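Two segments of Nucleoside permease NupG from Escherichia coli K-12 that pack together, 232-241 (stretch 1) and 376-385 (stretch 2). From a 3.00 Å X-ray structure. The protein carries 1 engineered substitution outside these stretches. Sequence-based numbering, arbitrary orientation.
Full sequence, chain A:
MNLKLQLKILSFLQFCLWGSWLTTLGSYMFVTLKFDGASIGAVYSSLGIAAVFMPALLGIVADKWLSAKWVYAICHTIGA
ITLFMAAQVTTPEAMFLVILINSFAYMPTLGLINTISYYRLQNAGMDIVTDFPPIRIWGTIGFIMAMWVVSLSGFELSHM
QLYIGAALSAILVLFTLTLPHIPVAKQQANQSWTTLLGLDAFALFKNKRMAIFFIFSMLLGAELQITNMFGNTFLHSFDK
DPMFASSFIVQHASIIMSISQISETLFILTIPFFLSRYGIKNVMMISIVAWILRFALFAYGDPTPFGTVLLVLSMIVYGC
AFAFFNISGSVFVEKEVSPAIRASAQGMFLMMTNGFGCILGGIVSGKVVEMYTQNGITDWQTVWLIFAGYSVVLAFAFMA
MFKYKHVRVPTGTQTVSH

Stretch 1, residues 232-241: NTFLHSFDKD
Stretch 2 376-385: GITDWQTVWL

The two segments of NupG meet in a small, aromatic contact without a hydrogen bond across it, in which Phe234 of stretch 1 lies against two tryptophans one helical turn apart in stretch 2. Stretch 1 enters as the end of a helix that begins earlier in the chain, includes residues 232-236 and is kinked at Asn232 and Thr233, whose N atoms have no bond to the turn before; it then runs into loop or turn with a short 3-10 element at Asp239. Stretch 2 begins with Gly376 at phi/psi 84/15, where a CB would jam against the preceding carbonyl O, passes through the extended pair Ile377-Thr378 (phi/psi -128/127 and -99/132), and turns into a helix at Trp380. Asp379 (chi1 t) occupies the N-cap position, and its OD2 also accepts a hydrogen bond from Thr382 OG1 at 2.9 Å. The helices run nearly antiparallel, 151° between N-to-C directions, with axes 11.7 Å apart at closest approach, a gap that large aromatic side chains can span. In register, the CA of Phe234 is 6.7 Å from that of Trp380, and the CA of Ser237 is 7.6 Å from that of Thr378.

Trp380 (chi1 -76°, m; chi2 110°) and Trp384 (chi1 -63°, m; chi2 130°) both point CA-to-CB toward stretch 1. The CA-to-CB bond of Phe234 points sideways to stretch 2; with chi1 154° (t) and chi2 69°, its ring edge meets the face of Trp380 (five-membered ring, centroids 5.1 Å, planes 69°) while one of its own faces receives the edge of Trp384 (centroids 4.5 Å, planes 84°). Phe234 CD1 lies 3.3 Å from both Trp380 CG and Trp384 NE1. The Phe234 backbone joins in: its CA sits over the five-membered ring of Trp380, 3.8 Å from the centroid and 19° off the normal. All three aromatics are buried in the protein, as suits their apolar surfaces.

Small residues fit beside the indole. Ser237 points toward stretch 2 and brings CB to 3.1 Å from Trp380 NE1, while its OG (chi1 94°, between wells) turns back to donate to Phe234 O at 2.8 Å, satisfying the hydroxyl within its own stretch. Thr233 (chi1 -47°, m) places CG2 4.0 Å from Trp380 CZ2; its OG1 is hydrogen-bonded elsewhere in the structure. At the exposed end, Lys240 (chi1 p, chi2 t, chi3 m) lends its aliphatic stem, CD lying 4.3 Å from CG2 of Ile377 (chi1 m, chi2 t). The contact buries 323 Å² in total, with Trp380 and Phe234 contributing most.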

ATOM      1  N   ASN A 232       4.803  -0.462 -13.301  1.00 58.45           N
ATOM      2  CA  ASN A 232       5.325  -1.621 -13.990  1.00 58.62           C
ATOM      3  C   ASN A 232       4.743  -1.691 -15.402  1.00 58.94           C
ATOM      4  O   ASN A 232       5.444  -2.053 -16.358  1.00 59.19           O
ATOM      5  CB  ASN A 232       4.991  -2.865 -13.173  1.00 58.08           C
ATOM      6  CG  ASN A 232       5.424  -4.125 -13.842  1.00 58.19           C
ATOM      7  OD1 ASN A 232       4.756  -4.655 -14.728  1.00 57.91           O
ATOM      8  ND2 ASN A 232       6.561  -4.646 -13.388  1.00 58.81           N
ATOM      9  N   THR A 233       3.458  -1.314 -15.555  1.00 58.23           N
ATOM     10  CA  THR A 233       2.839  -1.270 -16.883  1.00 58.18           C
ATOM     11  C   THR A 233       3.436  -0.169 -17.736  1.00 58.54           C
ATOM     12  O   THR A 233       3.594  -0.341 -18.946  1.00 59.62           O
ATOM     13  CB  THR A 233       1.323  -1.091 -16.777  1.00 57.62           C
ATOM     14  OG1 THR A 233       0.788  -1.998 -15.801  1.00 57.18           O
ATOM     15  CG2 THR A 233       0.660  -1.355 -18.107  1.00 57.07           C
ATOM     16  N   PHE A 234       3.803   0.948 -17.118  1.00 59.44           N
ATOM     17  CA  PHE A 234       4.449   2.027 -17.847  1.00 59.42           C
ATOM     18  C   PHE A 234       5.853   1.628 -18.291  1.00 59.02           C
ATOM     19  O   PHE A 234       6.283   1.987 -19.391  1.00 60.09           O
ATOM     20  CB  PHE A 234       4.437   3.299 -16.990  1.00 58.12           C
ATOM     21  CG  PHE A 234       5.539   4.268 -17.305  1.00 58.08           C
ATOM     22  CD1 PHE A 234       5.545   4.962 -18.506  1.00 58.36           C
ATOM     23  CD2 PHE A 234       6.603   4.441 -16.436  1.00 57.69           C
ATOM     24  CE1 PHE A 234       6.571   5.849 -18.815  1.00 58.27           C
ATOM     25  CE2 PHE A 234       7.631   5.335 -16.733  1.00 57.30           C
ATOM     26  CZ  PHE A 234       7.618   6.033 -17.922  1.00 57.80           C
ATOM     27  N   LEU A 235       6.566   0.857 -17.474  1.00 59.20           N
ATOM     28  CA  LEU A 235       7.894   0.414 -17.893  1.00 60.06           C
ATOM     29  C   LEU A 235       7.818  -0.682 -18.949  1.00 61.41           C
ATOM     30  O   LEU A 235       8.656  -0.736 -19.861  1.00 62.15           O
ATOM     31  CB  LEU A 235       8.694  -0.066 -16.691  1.00 59.46           C
ATOM     32  CG  LEU A 235       9.087   1.037 -15.728  1.00 58.69           C
ATOM     33  CD1 LEU A 235       9.914   0.440 -14.627  1.00 59.19           C
ATOM     34  CD2 LEU A 235       9.902   2.026 -16.494  1.00 59.00           C
ATOM     35  N   HIS A 236       6.817  -1.548 -18.855  1.00 60.82           N
ATOM     36  CA  HIS A 236       6.595  -2.522 -19.903  1.00 61.68           C
ATOM     37  C   HIS A 236       6.009  -1.891 -21.166  1.00 62.89           C
ATOM     38  O   HIS A 236       6.102  -2.486 -22.237  1.00 64.32           O
ATOM     39  CB  HIS A 236       5.718  -3.632 -19.327  1.00 61.45           C
ATOM     40  CG  HIS A 236       6.515  -4.711 -18.654  1.00 64.17           C
ATOM     41  ND1 HIS A 236       7.186  -5.697 -19.355  1.00 62.07           N
ATOM     42  CD2 HIS A 236       6.808  -4.915 -17.346  1.00 61.06           C
ATOM     43  CE1 HIS A 236       7.829  -6.477 -18.505  1.00 61.88           C
ATOM     44  NE2 HIS A 236       7.615  -6.026 -17.280  1.00 63.87           N
ATOM     45  N   SER A 237       5.434  -0.690 -21.071  1.00 62.40           N
ATOM     46  CA  SER A 237       4.915   0.004 -22.242  1.00 63.16           C
ATOM     47  C   SER A 237       5.943   0.095 -23.354  1.00 64.97           C
ATOM     48  O   SER A 237       5.575   0.138 -24.537  1.00 66.27           O
ATOM     49  CB  SER A 237       4.456   1.409 -21.849  1.00 62.00           C
ATOM     50  OG  SER A 237       5.469   2.392 -22.045  1.00 61.23           O
ATOM     51  N   PHE A 238       7.225   0.115 -23.002  1.00 64.71           N
ATOM     52  CA  PHE A 238       8.286   0.286 -23.982  1.00 65.62           C
ATOM     53  C   PHE A 238       8.613  -0.986 -24.739  1.00 67.55           C
ATOM     54  O   PHE A 238       9.686  -1.071 -25.349  1.00 71.47           O
ATOM     55  CB  PHE A 238       9.545   0.816 -23.307  1.00 65.04           C
ATOM     56  CG  PHE A 238       9.354   2.129 -22.658  1.00 63.99           C
ATOM     57  CD1 PHE A 238       9.359   3.277 -23.402  1.00 64.27           C
ATOM     58  CD2 PHE A 238       9.138   2.211 -21.299  1.00 63.07           C
ATOM     59  CE1 PHE A 238       9.183   4.492 -22.803  1.00 63.49           C
ATOM     60  CE2 PHE A 238       8.949   3.426 -20.694  1.00 61.47           C
ATOM     61  CZ  PHE A 238       8.975   4.567 -21.449  1.00 61.85           C
ATOM     62  N   ASP A 239       7.736  -1.984 -24.685  1.00 67.52           N
ATOM     63  CA  ASP A 239       7.820  -3.097 -25.623  1.00 68.78           C
ATOM     64  C   ASP A 239       7.812  -2.591 -27.062  1.00 73.73           C
ATOM     65  O   ASP A 239       8.655  -2.987 -27.877  1.00 71.62           O
ATOM     66  CB  ASP A 239       6.638  -4.032 -25.377  1.00 68.13           C
ATOM     67  CG  ASP A 239       6.879  -4.987 -24.249  1.00 67.08           C
ATOM     68  OD1 ASP A 239       7.967  -4.940 -23.651  1.00 67.41           O
ATOM     69  OD2 ASP A 239       5.947  -5.737 -23.911  1.00 66.34           O
ATOM     70  N   LYS A 240       6.888  -1.665 -27.359  1.00 71.16           N
ATOM     71  CA  LYS A 240       6.551  -1.115 -28.667  1.00 72.45           C
ATOM     72  C   LYS A 240       7.739  -0.548 -29.446  1.00 73.66           C
ATOM     73  O   LYS A 240       7.572  -0.220 -30.623  1.00 74.50           O
ATOM     74  CB  LYS A 240       5.476  -0.032 -28.454  1.00 73.33           C
ATOM     75  CG  LYS A 240       5.902   1.226 -27.639  1.00 73.27           C
ATOM     76  CD  LYS A 240       4.784   2.275 -27.633  1.00 74.97           C
ATOM     77  CE  LYS A 240       4.677   3.089 -28.961  1.00 82.58           C
ATOM     78  NZ  LYS A 240       5.127   4.532 -28.952  1.00 78.61           N
ATOM     79  N   ASP A 241       8.907  -0.384 -28.831  1.00 73.74           N
ATOM     80  CA  ASP A 241      10.119   0.012 -29.540  1.00 74.78           C
ATOM     81  C   ASP A 241      11.066  -1.171 -29.559  1.00 74.65           C
ATOM     82  O   ASP A 241      11.277  -1.797 -28.511  1.00 73.60           O
ATOM     83  CB  ASP A 241      10.830   1.204 -28.870  1.00 77.56           C
ATOM     84  CG  ASP A 241      10.151   2.547 -29.127  1.00 80.65           C
ATOM     85  OD1 ASP A 241       8.906   2.639 -29.004  1.00 80.19           O
ATOM     86  OD2 ASP A 241      10.881   3.527 -29.419  1.00 77.64           O
ATOM     87  N   GLY A 376      -5.050   0.283 -27.950  1.00 78.12           N
ATOM     88  CA  GLY A 376      -4.294  -0.564 -27.048  1.00 77.88           C
ATOM     89  C   GLY A 376      -2.918  -0.053 -26.661  1.00 76.33           C
ATOM     90  O   GLY A 376      -2.109  -0.829 -26.125  1.00 73.23           O
ATOM     91  N   ILE A 377      -2.628   1.225 -26.908  1.00 77.71           N
ATOM     92  CA  ILE A 377      -1.331   1.834 -26.627  1.00 75.45           C
ATOM     93  C   ILE A 377      -1.572   3.098 -25.798  1.00 70.35           C
ATOM     94  O   ILE A 377      -2.360   3.965 -26.198  1.00 70.50           O
ATOM     95  CB  ILE A 377      -0.565   2.158 -27.926  1.00 74.26           C
ATOM     96  CG1 ILE A 377      -0.077   0.863 -28.591  1.00 73.91           C
ATOM     97  CG2 ILE A 377       0.612   3.101 -27.646  1.00 73.33           C
ATOM     98  CD1 ILE A 377       0.307   0.993 -30.057  1.00 73.28           C
ATOM     99  N   THR A 378      -0.894   3.210 -24.652  1.00 68.40           N
ATOM    100  CA  THR A 378      -1.136   4.304 -23.714  1.00 65.89           C
ATOM    101  C   THR A 378      -0.099   5.420 -23.857  1.00 63.57           C
ATOM    102  O   THR A 378       1.111   5.161 -23.874  1.00 62.45           O
ATOM    103  CB  THR A 378      -1.131   3.786 -22.275  1.00 64.07           C
ATOM    104  OG1 THR A 378      -2.224   2.888 -22.091  1.00 64.08           O
ATOM    105  CG2 THR A 378      -1.316   4.925 -21.335  1.00 63.33           C
ATOM    106  N   ASP A 379      -0.580   6.667 -23.933  1.00 62.89           N
ATOM    107  CA  ASP A 379       0.305   7.833 -23.987  1.00 60.98           C
ATOM    108  C   ASP A 379       0.737   8.159 -22.566  1.00 60.11           C
ATOM    109  O   ASP A 379       0.134   8.987 -21.884  1.00 59.33           O
ATOM    110  CB  ASP A 379      -0.379   9.035 -24.625  1.00 60.13           C
ATOM    111  CG  ASP A 379       0.552  10.250 -24.732  1.00 58.90           C
ATOM    112  OD1 ASP A 379       1.761  10.147 -24.416  1.00 58.78           O
ATOM    113  OD2 ASP A 379       0.090  11.316 -25.170  1.00 57.97           O
ATOM    114  N   TRP A 380       1.803   7.496 -22.110  1.00 61.96           N
ATOM    115  CA  TRP A 380       2.176   7.608 -20.707  1.00 60.91           C
ATOM    116  C   TRP A 380       2.644   9.017 -20.354  1.00 58.43           C
ATOM    117  O   TRP A 380       2.332   9.504 -19.264  1.00 59.66           O
ATOM    118  CB  TRP A 380       3.227   6.554 -20.330  1.00 59.28           C
ATOM    119  CG  TRP A 380       2.664   5.178 -20.167  1.00 59.50           C
ATOM    120  CD1 TRP A 380       2.851   4.092 -20.978  1.00 60.06           C
ATOM    121  CD2 TRP A 380       1.773   4.758 -19.136  1.00 59.70           C
ATOM    122  NE1 TRP A 380       2.143   3.011 -20.497  1.00 59.99           N
ATOM    123  CE2 TRP A 380       1.477   3.397 -19.365  1.00 59.92           C
ATOM    124  CE3 TRP A 380       1.197   5.401 -18.038  1.00 58.78           C
ATOM    125  CZ2 TRP A 380       0.633   2.669 -18.532  1.00 60.07           C
ATOM    126  CZ3 TRP A 380       0.361   4.683 -17.212  1.00 59.35           C
ATOM    127  CH2 TRP A 380       0.088   3.330 -17.459  1.00 60.03           C
ATOM    128  N   GLN A 381       3.375   9.694 -21.253  1.00 57.77           N
ATOM    129  CA  GLN A 381       3.859  11.038 -20.942  1.00 57.23           C
ATOM    130  C   GLN A 381       2.709  11.928 -20.474  1.00 57.40           C
ATOM    131  O   GLN A 381       2.752  12.477 -19.367  1.00 56.26           O
ATOM    132  CB  GLN A 381       4.576  11.644 -22.151  1.00 56.28           C
ATOM    133  CG  GLN A 381       5.650  12.626 -21.719  1.00 55.75           C
ATOM    134  CD  GLN A 381       6.414  13.290 -22.838  1.00 53.59           C
ATOM    135  OE1 GLN A 381       5.835  14.002 -23.647  1.00 50.94           O
ATOM    136  NE2 GLN A 381       7.739  13.100 -22.857  1.00 54.66           N
ATOM    137  N   THR A 382       1.638  12.018 -21.279  1.00 57.43           N
ATOM    138  CA  THR A 382       0.454  12.793 -20.908  1.00 57.66           C
ATOM    139  C   THR A 382      -0.205  12.288 -19.624  1.00 57.05           C
ATOM    140  O   THR A 382      -0.650  13.092 -18.797  1.00 57.04           O
ATOM    141  CB  THR A 382      -0.538  12.789 -22.061  1.00 58.49           C
ATOM    142  OG1 THR A 382       0.081  13.424 -23.178  1.00 58.43           O
ATOM    143  CG2 THR A 382      -1.833  13.514 -21.692  1.00 59.72           C
ATOM    144  N   VAL A 383      -0.327  10.972 -19.455  1.00 57.36           N
ATOM    145  CA  VAL A 383      -0.877  10.434 -18.213  1.00 57.39           C
ATOM    146  C   VAL A 383      -0.125  11.005 -17.010  1.00 56.98           C
ATOM    147  O   VAL A 383      -0.722  11.600 -16.092  1.00 55.52           O
ATOM    148  CB  VAL A 383      -0.827   8.893 -18.248  1.00 57.62           C
ATOM    149  CG1 VAL A 383      -1.400   8.291 -16.999  1.00 57.46           C
ATOM    150  CG2 VAL A 383      -1.581   8.359 -19.458  1.00 59.60           C
ATOM    151  N   TRP A 384       1.216  10.892 -17.035  1.00 56.54           N
ATOM    152  CA  TRP A 384       2.042  11.346 -15.912  1.00 56.40           C
ATOM    153  C   TRP A 384       2.006  12.859 -15.748  1.00 55.67           C
ATOM    154  O   TRP A 384       2.141  13.369 -14.634  1.00 55.58           O
ATOM    155  CB  TRP A 384       3.495  10.873 -16.040  1.00 55.70           C
ATOM    156  CG  TRP A 384       3.641   9.384 -16.013  1.00 56.72           C
ATOM    157  CD1 TRP A 384       4.335   8.611 -16.903  1.00 57.24           C
ATOM    158  CD2 TRP A 384       3.031   8.470 -15.083  1.00 56.51           C
ATOM    159  NE1 TRP A 384       4.215   7.284 -16.574  1.00 56.90           N
ATOM    160  CE2 TRP A 384       3.415   7.169 -15.469  1.00 56.92           C
ATOM    161  CE3 TRP A 384       2.210   8.629 -13.961  1.00 56.38           C
ATOM    162  CZ2 TRP A 384       3.014   6.035 -14.765  1.00 57.85           C
ATOM    163  CZ3 TRP A 384       1.802   7.514 -13.273  1.00 57.08           C
ATOM    164  CH2 TRP A 384       2.211   6.227 -13.671  1.00 60.90           C
ATOM    165  N   LEU A 385       1.842  13.600 -16.841  1.00 57.00           N
ATOM    166  CA  LEU A 385       1.704  15.042 -16.698  1.00 55.50           C
ATOM    167  C   LEU A 385       0.396  15.398 -16.024  1.00 55.02           C
ATOM    168  O   LEU A 385       0.382  16.269 -15.152  1.00 54.68           O
ATOM    169  CB  LEU A 385       1.838  15.756 -18.046  1.00 55.99           C
ATOM    170  CG  LEU A 385       3.245  15.702 -18.669  1.00 55.74           C
ATOM    171  CD1 LEU A 385       3.338  16.481 -19.983  1.00 57.11           C
ATOM    172  CD2 LEU A 385       4.317  16.192 -17.691  1.00 57.06           C
TER